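Local atomic coordinates of major exported protein (Pseudomonas aeruginosa, PDB entry 3HE1), a protein that is secreted and, as a member of the Hcp family, probably forms hexameric rings that serve as tube building blocks of a type VI secretion system. Residues Pro26-Ser30 with His57-Val63; Tyr132-Glu138 with Lys172-Glu178. One frame throughout, in Å; residues are numbered along the deposited sequence.

Interaction 1 of 2, residues Pro26-Ser30 with His57-Val63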
ATOM      1  N   PRO A  26      18.569 -10.083  16.384  1.00 81.11           N
ATOM      2  CA  PRO A  26      18.460 -11.054  15.294  1.00 37.99           C
ATOM      3  C   PRO A  26      18.284 -12.442  15.868  1.00 32.03           C
ATOM      4  O   PRO A  26      18.501 -12.656  17.060  1.00 44.93           O
ATOM      5  CB  PRO A  26      19.833 -10.973  14.661  1.00 31.69           C
ATOM      6  CG  PRO A  26      20.713 -10.920  15.872  1.00 31.24           C
ATOM      7  CD  PRO A  26      19.955 -10.050  16.892  1.00 39.76           C
ATOM      8  N   ALA A  27      17.868 -13.370  15.021  1.00 32.81           N
ATOM      9  CA  ALA A  27      17.825 -14.772  15.373  1.00 27.46           C
ATOM     10  C   ALA A  27      18.969 -15.438  14.616  1.00 35.91           C
ATOM     11  O   ALA A  27      19.435 -14.916  13.587  1.00 34.58           O
ATOM     12  CB  ALA A  27      16.486 -15.368  14.982  1.00 21.08           C
ATOM     13  N   TYR A  28      19.456 -16.558  15.139  1.00 26.01           N
ATOM     14  CA  TYR A  28      20.449 -17.360  14.425  1.00 31.15           C
ATOM     15  C   TYR A  28      19.895 -18.754  14.364  1.00 22.24           C
ATOM     16  O   TYR A  28      19.148 -19.148  15.248  1.00 29.93           O
ATOM     17  CB  TYR A  28      21.815 -17.325  15.116  1.00 15.40           C
ATOM     18  CG  TYR A  28      22.498 -15.983  14.979  1.00 41.90           C
ATOM     19  CD1 TYR A  28      23.215 -15.666  13.830  1.00 39.58           C
ATOM     20  CD2 TYR A  28      22.401 -15.020  15.982  1.00 30.22           C
ATOM     21  CE1 TYR A  28      23.828 -14.434  13.685  1.00 42.93           C
ATOM     22  CE2 TYR A  28      23.017 -13.779  15.850  1.00 18.07           C
ATOM     23  CZ  TYR A  28      23.727 -13.495  14.698  1.00 61.01           C
ATOM     24  OH  TYR A  28      24.344 -12.268  14.550  1.00 86.90           O
HETATM   25  N   MSE A  29      20.229 -19.495  13.320  1.00 20.13           N
HETATM   26  CA  MSE A  29      19.614 -20.803  13.127  1.00 35.17           C
HETATM   27  C   MSE A  29      20.644 -21.882  12.809  1.00 27.50           C
HETATM   28  O   MSE A  29      21.746 -21.603  12.360  1.00 35.59           O
HETATM   29  CB  MSE A  29      18.544 -20.725  12.026  1.00 28.03           C
HETATM   30  CG  MSE A  29      17.840 -22.046  11.661  1.00 23.11           C
HETATM   31 SE   MSE A  29      16.597 -21.702  10.197  0.58 31.92          SE
HETATM   32  CE  MSE A  29      17.731 -20.403   9.281  1.00 27.14           C
ATOM     33  N   SER A  30      20.277 -23.125  13.063  1.00 28.75           N
ATOM     34  CA  SER A  30      21.118 -24.237  12.693  1.00 34.79           C
ATOM     35  C   SER A  30      20.242 -25.234  11.982  1.00 42.31           C
ATOM     36  O   SER A  30      19.067 -25.424  12.333  1.00 36.72           O
ATOM     37  CB  SER A  30      21.776 -24.879  13.922  1.00 33.61           C
ATOM     38  OG  SER A  30      20.812 -25.471  14.779  1.00 51.43           O
ATOM     39  N   HIS A  57      28.719 -16.974  16.027  1.00 26.51           N
ATOM     40  CA  HIS A  57      27.622 -17.758  15.476  1.00 28.40           C
ATOM     41  C   HIS A  57      28.020 -18.398  14.164  1.00 27.49           C
ATOM     42  O   HIS A  57      27.202 -18.568  13.267  1.00 15.68           O
ATOM     43  CB  HIS A  57      26.368 -16.897  15.327  1.00 29.57           C
ATOM     44  CG  HIS A  57      25.807 -16.438  16.637  1.00 36.39           C
ATOM     45  ND1 HIS A  57      26.095 -15.206  17.180  1.00 36.81           N
ATOM     46  CD2 HIS A  57      25.001 -17.063  17.531  1.00 33.71           C
ATOM     47  CE1 HIS A  57      25.481 -15.084  18.344  1.00 48.23           C
ATOM     48  NE2 HIS A  57      24.810 -16.197  18.579  1.00 49.65           N
ATOM     49  N   GLU A  58      29.293 -18.780  14.095  1.00 37.97           N
ATOM     50  CA  GLU A  58      29.927 -19.264  12.870  1.00 26.88           C
ATOM     51  C   GLU A  58      29.252 -20.481  12.240  1.00 31.53           C
ATOM     52  O   GLU A  58      29.368 -20.688  11.040  1.00 37.36           O
ATOM     53  CB  GLU A  58      31.413 -19.564  13.124  1.00 28.24           C
ATOM     54  CG  GLU A  58      32.285 -18.322  13.363  1.00 38.25           C
ATOM     55  CD  GLU A  58      32.362 -17.888  14.833  1.00 42.51           C
ATOM     56  OE1 GLU A  58      31.703 -18.508  15.699  1.00 33.53           O
ATOM     57  OE2 GLU A  58      33.102 -16.919  15.120  1.00 33.89           O
ATOM     58  N   ASP A  59      28.554 -21.286  13.038  1.00 40.31           N
ATOM     59  CA  ASP A  59      27.931 -22.496  12.507  1.00 33.90           C
ATOM     60  C   ASP A  59      26.425 -22.358  12.436  1.00 34.28           C
ATOM     61  O   ASP A  59      25.690 -23.348  12.389  1.00 23.79           O
ATOM     62  CB  ASP A  59      28.325 -23.727  13.321  1.00 30.17           C
ATOM     63  CG  ASP A  59      29.810 -23.950  13.326  1.00 35.92           C
ATOM     64  OD1 ASP A  59      30.437 -23.707  12.271  1.00 37.43           O
ATOM     65  OD2 ASP A  59      30.346 -24.346  14.386  1.00 49.01           O
ATOM     66  N   GLN A  60      25.980 -21.109  12.425  1.00 32.36           N
ATOM     67  CA  GLN A  60      24.582 -20.802  12.189  1.00 42.75           C
ATOM     68  C   GLN A  60      24.411 -19.872  10.999  1.00 39.94           C
ATOM     69  O   GLN A  60      25.372 -19.446  10.351  1.00 23.91           O
ATOM     70  CB  GLN A  60      23.949 -20.147  13.421  1.00 42.26           C
ATOM     71  CG  GLN A  60      23.622 -21.096  14.558  1.00 20.83           C
ATOM     72  CD  GLN A  60      23.464 -20.364  15.876  1.00 32.59           C
ATOM     73  OE1 GLN A  60      22.502 -20.584  16.610  1.00 39.09           O
ATOM     74  NE2 GLN A  60      24.406 -19.473  16.175  1.00 42.31           N
ATOM     75  N   VAL A  61      23.156 -19.556  10.740  1.00 33.30           N
ATOM     76  CA  VAL A  61      22.782 -18.600   9.723  1.00 39.77           C
ATOM     77  C   VAL A  61      22.014 -17.444  10.378  1.00 29.94           C
ATOM     78  O   VAL A  61      21.251 -17.643  11.320  1.00 34.37           O
ATOM     79  CB  VAL A  61      21.947 -19.298   8.621  1.00 54.64           C
ATOM     80  CG1 VAL A  61      21.566 -20.704   9.064  1.00 48.11           C
ATOM     81  CG2 VAL A  61      20.715 -18.484   8.268  1.00 79.98           C
HETATM   82  N   MSE A  62      22.240 -16.239   9.867  1.00 46.68           N
HETATM   83  CA  MSE A  62      21.626 -15.010  10.361  1.00 34.18           C
HETATM   84  C   MSE A  62      20.192 -14.834   9.852  1.00 54.83           C
HETATM   85  O   MSE A  62      19.978 -14.461   8.695  1.00 54.72           O
HETATM   86  CB  MSE A  62      22.459 -13.840   9.855  1.00 21.03           C
HETATM   87  CG  MSE A  62      22.435 -12.604  10.710  1.00 70.59           C
HETATM   88 SE   MSE A  62      23.093 -11.178   9.584  0.71 61.45          SE
HETATM   89  CE  MSE A  62      21.757 -11.346   8.156  1.00 26.34           C
ATOM     90  N   VAL A  63      19.212 -15.077  10.715  1.00 51.29           N
ATOM     91  CA  VAL A  63      17.811 -14.969  10.319  1.00 22.29           C
ATOM     92  C   VAL A  63      17.296 -13.540  10.429  1.00 44.05           C
ATOM     93  O   VAL A  63      17.249 -12.969  11.518  1.00 36.84           O
ATOM     94  CB  VAL A  63      16.925 -15.865  11.171  1.00 28.93           C
ATOM     95  CG1 VAL A  63      15.468 -15.531  10.917  1.00 32.98           C
ATOM     96  CG2 VAL A  63      17.215 -17.318  10.864  1.00 23.17           C
TER
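His57 lays its imidazole flat over one face of the Tyr28 ring, a face-to-face stack with centroids 3.9 Å apart and planes within 3° of parallel. His57 CG sits above the centre of the phenol ring and CB reaches over the same ring as a CH-pi contact. A hydrogen bond between His57 NE2 and Tyr121 OH should limit the spin of the imidazole, while Phe44 meets the Tyr28 ring edge-to-face. From His57 the chain makes a type I beta turn that brings Gln60 back beside strand 27-30; Asp59, within the turn, sends OD1 to the backbone N of Gly42. After Gln60 the antiparallel pairing proper begins, part of the curled sheet that makes up the beta-barrel of the Hcp fold. Val61 O takes the N-H of Met29 in its carbonyl plane (N to O 2.9 Å) and also faces Tyr28 CA at 3.2 Å, a CA-H...O contact. Opposite Tyr28, Met62 lays its CG 3.8 Å from Tyr28 CE1, on the sheet face that carries the phenol. Val63 N bonds Ala27 O at 2.9 Å, with the donor 39° out of the carbonyl plane. On the other face, selenomethionine Met29 bends at its last torsion (chi3 37°), placing CE 3.5 Å from Val63 CG2 and 3.7 Å from Val61 CG2.

Interaction 2 of 2, residues Tyr132-Glu138 with Lys172-Glu178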
ATOM      1  N   TYR A 132      17.391 -15.559  24.609  1.00 47.81           N
ATOM      2  CA  TYR A 132      16.319 -15.599  25.593  1.00 38.15           C
ATOM      3  C   TYR A 132      15.115 -16.436  25.140  1.00 35.06           C
ATOM      4  O   TYR A 132      14.217 -16.687  25.936  1.00 28.94           O
ATOM      5  CB  TYR A 132      15.861 -14.177  25.923  1.00 27.23           C
ATOM      6  CG  TYR A 132      14.984 -13.614  24.839  1.00 25.65           C
ATOM      7  CD1 TYR A 132      13.607 -13.546  25.004  1.00 20.74           C
ATOM      8  CD2 TYR A 132      15.528 -13.188  23.633  1.00 36.12           C
ATOM      9  CE1 TYR A 132      12.792 -13.055  24.006  1.00 32.17           C
ATOM     10  CE2 TYR A 132      14.720 -12.691  22.621  1.00 41.31           C
ATOM     11  CZ  TYR A 132      13.350 -12.629  22.815  1.00 31.59           C
ATOM     12  OH  TYR A 132      12.536 -12.139  21.821  1.00 26.12           O
ATOM     13  N   TYR A 133      15.088 -16.861  23.877  1.00 24.14           N
ATOM     14  CA  TYR A 133      13.977 -17.672  23.356  1.00 16.44           C
ATOM     15  C   TYR A 133      14.506 -18.688  22.337  1.00 39.77           C
ATOM     16  O   TYR A 133      15.452 -18.386  21.601  1.00 36.77           O
ATOM     17  CB  TYR A 133      12.948 -16.764  22.683  1.00 18.77           C
ATOM     18  CG  TYR A 133      11.544 -17.319  22.569  1.00 18.16           C
ATOM     19  CD1 TYR A 133      10.692 -17.329  23.662  1.00 25.65           C
ATOM     20  CD2 TYR A 133      11.051 -17.780  21.353  1.00 29.02           C
ATOM     21  CE1 TYR A 133       9.397 -17.824  23.554  1.00 32.65           C
ATOM     22  CE2 TYR A 133       9.764 -18.267  21.236  1.00 21.17           C
ATOM     23  CZ  TYR A 133       8.944 -18.289  22.338  1.00 22.47           C
ATOM     24  OH  TYR A 133       7.665 -18.774  22.235  1.00 29.56           O
ATOM     25  N   THR A 134      13.909 -19.884  22.295  1.00 31.10           N
ATOM     26  CA  THR A 134      14.219 -20.864  21.244  1.00 22.79           C
ATOM     27  C   THR A 134      12.980 -21.447  20.579  1.00 26.61           C
ATOM     28  O   THR A 134      11.982 -21.744  21.227  1.00 29.95           O
ATOM     29  CB  THR A 134      15.083 -22.009  21.754  1.00 20.58           C
ATOM     30  OG1 THR A 134      16.293 -21.471  22.305  1.00 28.32           O
ATOM     31  CG2 THR A 134      15.440 -22.971  20.619  1.00 25.22           C
ATOM     32  N   THR A 135      13.053 -21.554  19.261  1.00 35.05           N
ATOM     33  CA  THR A 135      12.059 -22.253  18.467  1.00 33.97           C
ATOM     34  C   THR A 135      12.797 -23.400  17.794  1.00 27.25           C
ATOM     35  O   THR A 135      13.886 -23.212  17.262  1.00 30.98           O
ATOM     36  CB  THR A 135      11.479 -21.352  17.371  1.00 25.42           C
ATOM     37  OG1 THR A 135      10.878 -20.194  17.966  1.00 24.45           O
ATOM     38  CG2 THR A 135      10.445 -22.121  16.543  1.00 21.15           C
ATOM     39  N   VAL A 136      12.220 -24.589  17.816  1.00 31.13           N
ATOM     40  CA  VAL A 136      12.928 -25.740  17.290  1.00 32.23           C
ATOM     41  C   VAL A 136      12.024 -26.677  16.511  1.00 29.80           C
ATOM     42  O   VAL A 136      10.987 -27.117  17.023  1.00 32.20           O
ATOM     43  CB  VAL A 136      13.574 -26.522  18.425  1.00 17.40           C
ATOM     44  CG1 VAL A 136      14.037 -27.871  17.930  1.00 31.39           C
ATOM     45  CG2 VAL A 136      14.745 -25.738  18.991  1.00 38.08           C
ATOM     46  N   LEU A 137      12.421 -26.988  15.280  1.00 17.00           N
ATOM     47  CA  LEU A 137      11.715 -27.996  14.496  1.00 21.85           C
ATOM     48  C   LEU A 137      12.407 -29.346  14.575  1.00 29.26           C
ATOM     49  O   LEU A 137      13.631 -29.427  14.558  1.00 31.06           O
ATOM     50  CB  LEU A 137      11.583 -27.585  13.038  1.00 26.38           C
ATOM     51  CG  LEU A 137      11.140 -26.138  12.818  1.00 51.81           C
ATOM     52  CD1 LEU A 137      10.823 -25.905  11.338  1.00 39.64           C
ATOM     53  CD2 LEU A 137       9.946 -25.798  13.706  1.00 33.58           C
ATOM     54  N   GLU A 138      11.594 -30.395  14.685  1.00 30.59           N
ATOM     55  CA  GLU A 138      12.047 -31.775  14.570  1.00 43.66           C
ATOM     56  C   GLU A 138      11.476 -32.350  13.273  1.00 47.83           C
ATOM     57  O   GLU A 138      10.317 -32.098  12.933  1.00 38.80           O
ATOM     58  CB  GLU A 138      11.601 -32.614  15.790  1.00 21.60           C
ATOM     59  CG  GLU A 138      11.918 -31.946  17.132  1.00 41.65           C
ATOM     60  CD  GLU A 138      12.035 -32.908  18.307  1.00 51.74           C
ATOM     61  OE1 GLU A 138      12.021 -34.142  18.096  1.00 59.57           O
ATOM     62  OE2 GLU A 138      12.156 -32.414  19.451  1.00 48.15           O
ATOM     63  N   LYS A 172       7.002 -31.477  14.480  1.00 22.11           N
ATOM     64  CA  LYS A 172       6.886 -30.979  15.830  1.00 24.81           C
ATOM     65  C   LYS A 172       7.724 -29.746  16.022  1.00 21.13           C
ATOM     66  O   LYS A 172       8.766 -29.587  15.412  1.00 27.60           O
ATOM     67  CB  LYS A 172       7.331 -32.060  16.816  1.00 39.39           C
ATOM     68  CG  LYS A 172       7.242 -31.687  18.288  1.00 34.47           C
ATOM     69  CD  LYS A 172       7.685 -32.857  19.157  1.00 33.07           C
ATOM     70  CE  LYS A 172       7.764 -32.477  20.625  1.00 20.61           C
ATOM     71  NZ  LYS A 172       8.244 -33.612  21.438  1.00 30.39           N
ATOM     72  N   ILE A 173       7.265 -28.887  16.912  1.00 29.61           N
ATOM     73  CA  ILE A 173       7.914 -27.627  17.152  1.00 38.81           C
ATOM     74  C   ILE A 173       7.843 -27.381  18.633  1.00 32.46           C
ATOM     75  O   ILE A 173       6.866 -27.739  19.293  1.00 28.97           O
ATOM     76  CB  ILE A 173       7.153 -26.523  16.462  1.00 24.96           C
ATOM     77  CG1 ILE A 173       7.732 -25.156  16.822  1.00 29.57           C
ATOM     78  CG2 ILE A 173       5.715 -26.628  16.859  1.00 34.58           C
ATOM     79  CD1 ILE A 173       7.218 -24.031  15.933  1.00 30.23           C
ATOM     80  N   THR A 174       8.900 -26.790  19.158  1.00 24.47           N
ATOM     81  CA  THR A 174       8.996 -26.550  20.574  1.00 35.27           C
ATOM     82  C   THR A 174       9.382 -25.095  20.752  1.00 39.89           C
ATOM     83  O   THR A 174      10.268 -24.586  20.053  1.00 24.60           O
ATOM     84  CB  THR A 174      10.034 -27.490  21.236  1.00 29.21           C
ATOM     85  OG1 THR A 174       9.713 -28.847  20.920  1.00 37.21           O
ATOM     86  CG2 THR A 174      10.022 -27.331  22.750  1.00 53.86           C
ATOM     87  N   TRP A 175       8.678 -24.422  21.657  1.00 40.64           N
ATOM     88  CA  TRP A 175       8.972 -23.041  22.000  1.00 31.48           C
ATOM     89  C   TRP A 175       9.413 -23.004  23.447  1.00 34.29           C
ATOM     90  O   TRP A 175       8.694 -23.456  24.331  1.00 27.11           O
ATOM     91  CB  TRP A 175       7.738 -22.161  21.852  1.00 30.88           C
ATOM     92  CG  TRP A 175       6.994 -22.265  20.548  1.00 27.67           C
ATOM     93  CD1 TRP A 175       7.162 -21.484  19.426  1.00 27.27           C
ATOM     94  CD2 TRP A 175       5.926 -23.167  20.249  1.00 32.70           C
ATOM     95  NE1 TRP A 175       6.270 -21.862  18.450  1.00 20.08           N
ATOM     96  CE2 TRP A 175       5.502 -22.898  18.931  1.00 28.30           C
ATOM     97  CE3 TRP A 175       5.290 -24.191  20.968  1.00 25.88           C
ATOM     98  CZ2 TRP A 175       4.473 -23.612  18.317  1.00 50.37           C
ATOM     99  CZ3 TRP A 175       4.271 -24.904  20.358  1.00 17.74           C
ATOM    100  CH2 TRP A 175       3.870 -24.611  19.047  1.00 30.32           C
ATOM    101  N   THR A 176      10.591 -22.453  23.691  1.00 22.06           N
ATOM    102  CA  THR A 176      11.107 -22.356  25.039  1.00 29.64           C
ATOM    103  C   THR A 176      11.513 -20.932  25.333  1.00 30.72           C
ATOM    104  O   THR A 176      12.137 -20.289  24.496  1.00 22.96           O
ATOM    105  CB  THR A 176      12.350 -23.190  25.178  1.00 25.10           C
ATOM    106  OG1 THR A 176      12.076 -24.522  24.722  1.00 29.87           O
ATOM    107  CG2 THR A 176      12.797 -23.204  26.625  1.00 40.41           C
ATOM    108  N   HIS A 177      11.153 -20.434  26.510  1.00 34.82           N
ATOM    109  CA  HIS A 177      11.702 -19.171  26.979  1.00 30.46           C
ATOM    110  C   HIS A 177      12.902 -19.508  27.856  1.00 27.92           C
ATOM    111  O   HIS A 177      12.764 -20.262  28.813  1.00 35.71           O
ATOM    112  CB  HIS A 177      10.664 -18.345  27.745  1.00 27.03           C
ATOM    113  CG  HIS A 177      11.143 -16.972  28.096  1.00 20.18           C
ATOM    114  ND1 HIS A 177      10.522 -15.824  27.654  1.00 28.71           N
ATOM    115  CD2 HIS A 177      12.222 -16.564  28.807  1.00 22.15           C
ATOM    116  CE1 HIS A 177      11.185 -14.769  28.097  1.00 46.65           C
ATOM    117  NE2 HIS A 177      12.223 -15.190  28.800  1.00 26.60           N
ATOM    118  N   GLU A 178      14.070 -18.948  27.518  1.00 46.24           N
ATOM    119  CA  GLU A 178      15.371 -19.372  28.070  1.00 32.39           C
ATOM    120  C   GLU A 178      15.788 -18.721  29.387  1.00 34.56           C
ATOM    121  O   GLU A 178      16.610 -19.281  30.123  1.00 49.00           O
ATOM    122  CB  GLU A 178      16.504 -19.158  27.051  1.00 22.21           C
ATOM    123  CG  GLU A 178      16.379 -19.969  25.769  1.00 30.19           C
ATOM    124  CD  GLU A 178      16.482 -21.468  25.997  1.00 26.79           C
ATOM    125  OE1 GLU A 178      16.803 -21.888  27.124  1.00 36.08           O
ATOM    126  OE2 GLU A 178      16.246 -22.234  25.041  1.00 31.61           O
TER
HETATM  127  O   HOH W   1      12.512 -24.532  22.187  1.00 21.49           O
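Thr134 O is gripped by more than one donor: the backbone N of Thr176 bonds it in the carbonyl plane at 2.9 Å, a water donates a weak bond at 3.0 Å, and Trp175 CA adds a CA-H...O contact. The same water lies 2.6 Å from Thr176 OG1, tying that hydroxyl back to the facing strand. Thr134 N returns the favour to Thr176 O, completing a hydrogen-bonded antiparallel pair, and Val136 with Thr174 repeats the pattern two residues on. At one end, Glu178 N reaches Tyr132 O at 2.8 Å, the donor standing 55° out of the carbonyl plane. Glu178 then doubles back, bent at chi2 (-65°), and brings its carboxylate toward the hydroxyl of Thr134.

The opposite face of this two-stranded part of the barrel wall is aromatic and apolar. Tyr133 and Trp175 run side by side, with Tyr133 OH 3.4 Å from Trp175 CB, and Thr176 O lies over the Tyr133 ring. Tyr132 turns its edge to the face of the His177 imidazole, planes at 75°, while Tyr132 O sits above that same imidazole. Further along, Leu137 CD2 packs 3.9 Å from Ile173 CG1, and Ile173 CD1 reaches Thr135 CG2 at 3.8 Å.

Two polar ends here reach a second subunit: Tyr132 OH bonds His162 there and His177 NE2 bonds the backbone O of Asp47, while Trp175 packs on Leu104 of that subunit. The two faces thus differ in chemistry: Thr134, Thr174 and Thr176 gather on one with the charged ends of the strands, and the other carries an aromatic surface with polar tips suited to joining neighbours in the six-chain assembly.

How the interactions relate
Interactions 1 and 2 are two antiparallel pairings in one curled sheet, their centres 14 Å apart and their nearest atoms about 7 Å apart without touching. What joins them is strand 112-123, which pairs with strand 27-33 on one side and with strand 129-137 on the other: Tyr28 shares backbone bonds with Gln119, Tyr132 and Tyr133 with Trp120. Side chains meet on it too, Met29 from interaction 1 and Leu137 from interaction 2 both packing on Val116. Each contact also reaches a neighbouring copy of the protein, interaction 1 lightly, through Val63 on Met149 there, and interaction 2 through five residues, two of them by hydrogen bonds.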